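Local coordinates for snaclec convulxin subunit alpha (Crotalus durissus, PDB 1UMR), which activates platelets by binding the collagen receptor glycoprotein VI, as one subunit of a snake venom C-type lectin-like toxin, at residues D7-D12 / T58-E63; E26-F31 / A39-I44. All blocks are in the same frame, centred on the assembly; numbering follows the deposited sequence.

Two contacts of one C-type lectin-like chain show how the same antiparallel sheet receives both of the domain's helices. Interaction 1 sets its outer strand 9-11 against the C-terminal end region of helix 47-60, at the surface, through a single polar meeting of side chains that buries 82 Å², neither residue being buried. Interaction 2 brings helix 25-35 to strand 40-41, the other outer strand within the chain; it is partly buried, with Ala28 and Leu41 in the interior, covers 215 Å², and adds apolar contacts to a bond between a carboxylate and a backbone amide. Their centres are 15 Å apart and they do not touch, although strand 40-41 and helix 47-60 follow one another in sequence.

Interaction 1. Residues D7-D12 / T58-E63; sequences DWYYYD and TQNIEE
Tyr9 and Asn60 both carry CG beside the backbone N and anti to the carbonyl carbon, and with these torsions the two side chains run at each other from opposite directions. The phenol hydroxyl Tyr9 OH donates to Asn60 OD1 at 3.0 Å. It lies in the carbonyl plane, on a lone pair, with a C=O...donor angle of 102°, so the hydroxyl comes from beside the carbonyl. The ring and the amide stand steeply to one another, with 79° between their planes, and Tyr9 CZ is 3.7 Å from Asn60 ND2. Asn60 ND2 donates to Met56 O, a bond back into the preceding turn of the helix, which probably helps to set the amide's rotation, with OD1 turned to the tyrosine. In the C-type lectin-like fold, the contact joins strand 9-11, at one border of the four-stranded sheet, to the end region of helix 47-60. Tyr9 also rests on Phe52 and Met56 of that helix. Beyond the amide, the backbone carbonyl of Asn60 accepts a hydrogen bond from the side chain of Asn20, tying the helix end to strand 14-20 as well.

Interaction 2. Residues E26-F31 / A39-I44; sequences EDAEWF and AHLVSI
Glu29 of helix 25-35 reaches over Leu41 of strand 40-41 and takes the leucine's backbone amide with its carboxylate. Leu41 N donates to Glu29 OE2 at 2.8 Å, nearly straight at 163°, and meets the syn side of that oxygen from 33° out of the carboxylate plane. CG of the glutamate stands anti to the backbone N, and a bend at chi2 (82°) then turns the carboxylate toward the strand. The tight part is apolar and lies alongside this hydrogen bond: Leu41 CD1 is 3.7 Å from Glu29 CB, while its other methyl, CD2, is 3.9 Å from Ala28 CB. Phe127 of the neighbouring strand 125-131 touches both Ala28 and Leu41, and Cys32 and Trp25 add further helix contacts to the leucine, which is buried. Here helix 25-35 of the C-type lectin-like domain packs on the sheet's border. Toward the surface the character changes. Glu29 and His40 are both partly exposed and lie side by side on this more open edge, where a chain of another protein in the assembly approaches. The strongest polar partner of Glu29 is a polar side chain of that chain, hydrogen-bonded to OE2, which the Leu41 amide shares. One carboxylate oxygen thus serves both the strand's backbone and the subunit interface, and this shared use would be expected to favour the charged form of the glutamate.

Interaction 1. Residues D7-D12 / T58-E63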
loop_
_atom_site.group_PDB
_atom_site.type_symbol
_atom_site.label_atom_id
_atom_site.label_comp_id
_atom_site.label_asym_id
_atom_site.label_seq_id
_atom_site.Cartn_x
_atom_site.Cartn_y
_atom_site.Cartn_z
ATOM N N ASP A 7 -48.839 12.723 37.424
ATOM C CA ASP A 7 -47.555 13.224 37.916
ATOM C C ASP A 7 -46.378 12.582 37.130
ATOM O O ASP A 7 -45.196 12.712 37.535
ATOM C CB ASP A 7 -47.386 13.001 39.417
ATOM C CG ASP A 7 -48.401 13.808 40.270
ATOM O OD1 ASP A 7 -49.015 13.212 41.237
ATOM O OD2 ASP A 7 -48.659 15.016 40.026
ATOM N N TRP A 8 -46.681 11.851 36.060
ATOM C CA TRP A 8 -45.583 11.340 35.254
ATOM C C TRP A 8 -45.534 12.180 34.022
ATOM O O TRP A 8 -46.510 12.629 33.536
ATOM C CB TRP A 8 -45.797 9.865 34.895
ATOM C CG TRP A 8 -45.599 8.923 36.061
ATOM C CD1 TRP A 8 -46.373 8.825 37.172
ATOM C CD2 TRP A 8 -44.479 8.064 36.267
ATOM N NE1 TRP A 8 -45.835 7.918 38.051
ATOM C CE2 TRP A 8 -44.654 7.457 37.534
ATOM C CE3 TRP A 8 -43.312 7.770 35.512
ATOM C CZ2 TRP A 8 -43.775 6.485 38.033
ATOM C CZ3 TRP A 8 -42.376 6.864 36.045
ATOM C CH2 TRP A 8 -42.638 6.209 37.282
ATOM N N TYR A 9 -44.388 12.390 33.459
ATOM C CA TYR A 9 -44.416 13.012 32.178
ATOM C C TYR A 9 -44.182 11.996 31.067
ATOM O O TYR A 9 -43.368 11.033 31.231
ATOM C CB TYR A 9 -43.329 14.046 32.142
ATOM C CG TYR A 9 -43.559 15.211 33.042
ATOM C CD1 TYR A 9 -43.531 15.041 34.460
ATOM C CD2 TYR A 9 -43.817 16.495 32.491
ATOM C CE1 TYR A 9 -43.741 16.140 35.316
ATOM C CE2 TYR A 9 -44.092 17.638 33.360
ATOM C CZ TYR A 9 -44.014 17.437 34.755
ATOM O OH TYR A 9 -44.222 18.460 35.618
ATOM N N TYR A 10 -44.889 12.247 29.961
ATOM C CA TYR A 10 -44.751 11.594 28.668
ATOM C C TYR A 10 -43.755 12.282 27.777
ATOM O O TYR A 10 -43.930 13.446 27.450
ATOM C CB TYR A 10 -46.105 11.505 27.877
ATOM C CG TYR A 10 -46.012 10.387 26.831
ATOM C CD1 TYR A 10 -45.549 9.094 27.168
ATOM C CD2 TYR A 10 -46.212 10.652 25.498
ATOM C CE1 TYR A 10 -45.380 8.120 26.265
ATOM C CE2 TYR A 10 -46.064 9.634 24.558
ATOM C CZ TYR A 10 -45.620 8.401 24.924
ATOM O OH TYR A 10 -45.503 7.445 23.902
ATOM N N TYR A 11 -42.699 11.561 27.386
ATOM C CA TYR A 11 -41.678 12.067 26.417
ATOM C C TYR A 11 -41.160 10.924 25.511
ATOM O O TYR A 11 -40.838 9.853 25.976
ATOM C CB TYR A 11 -40.513 12.759 27.080
ATOM C CG TYR A 11 -39.451 13.127 26.045
ATOM C CD1 TYR A 11 -39.676 14.141 25.140
ATOM C CD2 TYR A 11 -38.309 12.310 25.860
ATOM C CE1 TYR A 11 -38.714 14.477 24.103
ATOM C CE2 TYR A 11 -37.376 12.555 24.803
ATOM C CZ TYR A 11 -37.586 13.657 23.960
ATOM O OH TYR A 11 -36.668 13.929 23.008
ATOM N N ASP A 12 -40.977 11.247 24.241
ATOM C CA ASP A 12 -40.790 10.327 23.195
ATOM C C ASP A 12 -41.661 9.104 23.451
ATOM O O ASP A 12 -42.878 9.198 23.208
ATOM C CB ASP A 12 -39.316 10.039 23.030
ATOM C CG ASP A 12 -38.978 9.298 21.741
ATOM O OD1 ASP A 12 -37.790 9.279 21.543
ATOM O OD2 ASP A 12 -39.758 8.704 20.853
ATOM N N THR A 58 -35.494 20.059 36.566
ATOM C CA THR A 58 -35.539 21.476 36.902
ATOM C C THR A 58 -36.918 21.935 37.412
ATOM O O THR A 58 -37.018 22.678 38.405
ATOM C CB THR A 58 -35.032 22.276 35.745
ATOM O OG1 THR A 58 -33.603 22.191 35.780
ATOM C CG2 THR A 58 -35.199 23.785 35.969
ATOM N N GLN A 59 -37.977 21.452 36.775
ATOM C CA GLN A 59 -39.313 21.914 37.127
ATOM C C GLN A 59 -39.895 21.165 38.256
ATOM O O GLN A 59 -40.934 21.573 38.675
ATOM C CB GLN A 59 -40.386 21.808 35.986
ATOM C CG GLN A 59 -39.981 22.335 34.625
ATOM C CD GLN A 59 -39.681 23.793 34.675
ATOM O OE1 GLN A 59 -40.523 24.516 35.167
ATOM N NE2 GLN A 59 -38.464 24.238 34.201
ATOM N N ASN A 60 -39.359 20.023 38.709
ATOM C CA ASN A 60 -40.100 19.346 39.782
ATOM C C ASN A 60 -39.255 19.066 40.955
ATOM O O ASN A 60 -39.738 18.568 41.993
ATOM C CB ASN A 60 -40.845 18.098 39.309
ATOM C CG ASN A 60 -41.883 18.433 38.155
ATOM O OD1 ASN A 60 -43.077 18.380 38.381
ATOM N ND2 ASN A 60 -41.394 18.821 36.964
ATOM N N ILE A 61 -37.959 19.360 40.863
ATOM C CA ILE A 61 -37.255 19.005 42.124
ATOM C C ILE A 61 -37.587 19.973 43.347
ATOM O O ILE A 61 -37.724 21.155 43.169
ATOM C CB ILE A 61 -35.792 18.870 41.820
ATOM C CG1 ILE A 61 -35.108 18.128 42.937
ATOM C CG2 ILE A 61 -35.090 20.278 41.365
ATOM C CD1 ILE A 61 -33.630 18.073 42.624
ATOM N N GLU A 62 -37.773 19.460 44.544
ATOM C CA GLU A 62 -37.836 20.299 45.691
ATOM C C GLU A 62 -36.605 21.154 45.835
ATOM O O GLU A 62 -35.474 20.644 45.671
ATOM C CB GLU A 62 -38.041 19.484 46.950
ATOM C CG GLU A 62 -39.535 19.466 47.303
ATOM C CD GLU A 62 -39.931 18.154 47.992
ATOM O OE1 GLU A 62 -41.113 17.689 47.812
ATOM O OE2 GLU A 62 -39.053 17.600 48.723
ATOM N N GLU A 63 -36.832 22.461 46.113
ATOM C CA GLU A 63 -35.761 23.446 46.198
ATOM C C GLU A 63 -34.484 23.057 47.062
ATOM O O GLU A 63 -33.395 23.569 46.808
ATOM C CB GLU A 63 -36.355 24.777 46.760
ATOM C CG GLU A 63 -36.528 25.948 45.769
ATOM C CD GLU A 63 -37.543 26.928 46.470
ATOM O OE1 GLU A 63 -37.750 27.057 47.690
ATOM O OE2 GLU A 63 -38.858 27.039 45.828
#

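Interaction 2. Residues E26-F31 / A39-I44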
loop_
_atom_site.group_PDB
_atom_site.type_symbol
_atom_site.label_atom_id
_atom_site.label_comp_id
_atom_site.label_asym_id
_atom_site.label_seq_id
_atom_site.Cartn_x
_atom_site.Cartn_y
_atom_site.Cartn_z
ATOM N N GLU A 26 -29.655 1.566 45.187
ATOM C CA GLU A 26 -30.409 0.391 44.908
ATOM C C GLU A 26 -31.827 0.459 45.497
ATOM O O GLU A 26 -32.749 -0.242 45.036
ATOM C CB GLU A 26 -29.608 -0.879 45.225
ATOM C CG GLU A 26 -29.926 -1.443 46.574
ATOM C CD GLU A 26 -28.744 -2.060 47.353
ATOM O OE1 GLU A 26 -28.889 -2.025 48.604
ATOM O OE2 GLU A 26 -27.718 -2.554 46.752
ATOM N N ASP A 27 -32.054 1.289 46.497
ATOM C CA ASP A 27 -33.418 1.319 47.027
ATOM C C ASP A 27 -34.279 2.038 46.021
ATOM O O ASP A 27 -35.427 1.696 45.834
ATOM C CB ASP A 27 -33.489 2.043 48.381
ATOM C CG ASP A 27 -32.985 1.158 49.546
ATOM O OD1 ASP A 27 -32.931 -0.079 49.401
ATOM O OD2 ASP A 27 -32.634 1.639 50.641
ATOM N N ALA A 28 -33.672 3.046 45.387
ATOM C CA ALA A 28 -34.301 3.839 44.322
ATOM C C ALA A 28 -34.610 2.985 43.151
ATOM O O ALA A 28 -35.719 3.025 42.665
ATOM C CB ALA A 28 -33.470 5.048 43.866
ATOM N N GLU A 29 -33.619 2.241 42.660
ATOM C CA GLU A 29 -33.893 1.392 41.512
ATOM C C GLU A 29 -34.995 0.352 41.884
ATOM O O GLU A 29 -35.893 0.037 41.062
ATOM C CB GLU A 29 -32.645 0.722 41.073
ATOM C CG GLU A 29 -32.935 -0.567 40.378
ATOM C CD GLU A 29 -33.296 -0.258 38.900
ATOM O OE1 GLU A 29 -33.693 -1.110 38.108
ATOM O OE2 GLU A 29 -33.142 0.879 38.522
ATOM N N TRP A 30 -35.013 -0.145 43.123
ATOM C CA TRP A 30 -36.083 -1.115 43.425
ATOM C C TRP A 30 -37.443 -0.387 43.526
ATOM O O TRP A 30 -38.482 -0.814 42.950
ATOM C CB TRP A 30 -35.799 -1.741 44.746
ATOM C CG TRP A 30 -36.692 -2.899 45.251
ATOM C CD1 TRP A 30 -37.547 -3.769 44.526
ATOM C CD2 TRP A 30 -36.841 -3.247 46.631
ATOM N NE1 TRP A 30 -38.148 -4.640 45.421
ATOM C CE2 TRP A 30 -37.705 -4.363 46.701
ATOM C CE3 TRP A 30 -36.203 -2.807 47.815
ATOM C CZ2 TRP A 30 -37.978 -5.025 47.912
ATOM C CZ3 TRP A 30 -36.535 -3.431 49.032
ATOM C CH2 TRP A 30 -37.396 -4.532 49.060
ATOM N N PHE A 31 -37.442 0.710 44.257
ATOM C CA PHE A 31 -38.648 1.508 44.232
ATOM C C PHE A 31 -39.155 1.745 42.737
ATOM O O PHE A 31 -40.361 1.554 42.444
ATOM C CB PHE A 31 -38.399 2.814 44.979
ATOM C CG PHE A 31 -39.615 3.731 45.006
ATOM C CD1 PHE A 31 -39.818 4.659 43.965
ATOM C CD2 PHE A 31 -40.585 3.632 46.049
ATOM C CE1 PHE A 31 -40.995 5.512 43.947
ATOM C CE2 PHE A 31 -41.782 4.413 46.000
ATOM C CZ PHE A 31 -41.965 5.389 44.947
ATOM N N ALA A 39 -40.255 -0.770 34.747
ATOM C CA ALA A 39 -39.620 0.495 35.191
ATOM C C ALA A 39 -38.260 0.281 35.877
ATOM O O ALA A 39 -38.032 -0.744 36.453
ATOM C CB ALA A 39 -40.492 1.247 36.068
ATOM N N HIS A 40 -37.435 1.327 35.856
ATOM C CA HIS A 40 -36.055 1.356 36.350
ATOM C C HIS A 40 -35.681 2.825 36.691
ATOM O O HIS A 40 -36.437 3.726 36.252
ATOM C CB HIS A 40 -35.171 0.948 35.212
ATOM C CG HIS A 40 -35.199 -0.508 35.001
ATOM N ND1 HIS A 40 -35.782 -1.107 33.888
ATOM C CD2 HIS A 40 -34.817 -1.504 35.821
ATOM C CE1 HIS A 40 -35.694 -2.424 34.023
ATOM N NE2 HIS A 40 -35.120 -2.685 35.188
ATOM N N LEU A 41 -34.581 3.080 37.451
ATOM C CA LEU A 41 -34.014 4.440 37.456
ATOM C C LEU A 41 -33.909 4.933 35.983
ATOM O O LEU A 41 -33.734 4.108 35.099
ATOM C CB LEU A 41 -32.635 4.438 38.077
ATOM C CG LEU A 41 -32.752 4.325 39.583
ATOM C CD1 LEU A 41 -31.281 4.015 40.089
ATOM C CD2 LEU A 41 -33.314 5.738 40.048
ATOM N N VAL A 42 -34.033 6.232 35.697
ATOM C CA VAL A 42 -33.838 6.637 34.313
ATOM C C VAL A 42 -32.507 6.155 33.676
ATOM O O VAL A 42 -31.433 6.204 34.263
ATOM C CB VAL A 42 -33.620 8.172 34.087
ATOM C CG1 VAL A 42 -34.602 8.845 33.249
ATOM C CG2 VAL A 42 -33.123 8.892 35.197
ATOM N N SER A 43 -32.603 5.892 32.385
ATOM C CA SER A 43 -31.551 5.806 31.430
ATOM C C SER A 43 -31.650 6.953 30.360
ATOM O O SER A 43 -32.715 7.371 29.951
ATOM C CB SER A 43 -31.648 4.442 30.712
ATOM O OG SER A 43 -32.860 4.257 30.005
ATOM N N ILE A 44 -30.547 7.426 29.858
ATOM C CA ILE A 44 -30.651 8.639 29.116
ATOM C C ILE A 44 -29.809 8.300 27.901
ATOM O O ILE A 44 -28.617 8.034 28.068
ATOM C CB ILE A 44 -29.973 9.747 29.898
ATOM C CG1 ILE A 44 -30.725 9.981 31.181
ATOM C CG2 ILE A 44 -29.722 10.925 29.030
ATOM C CD1 ILE A 44 -30.276 11.152 31.968
#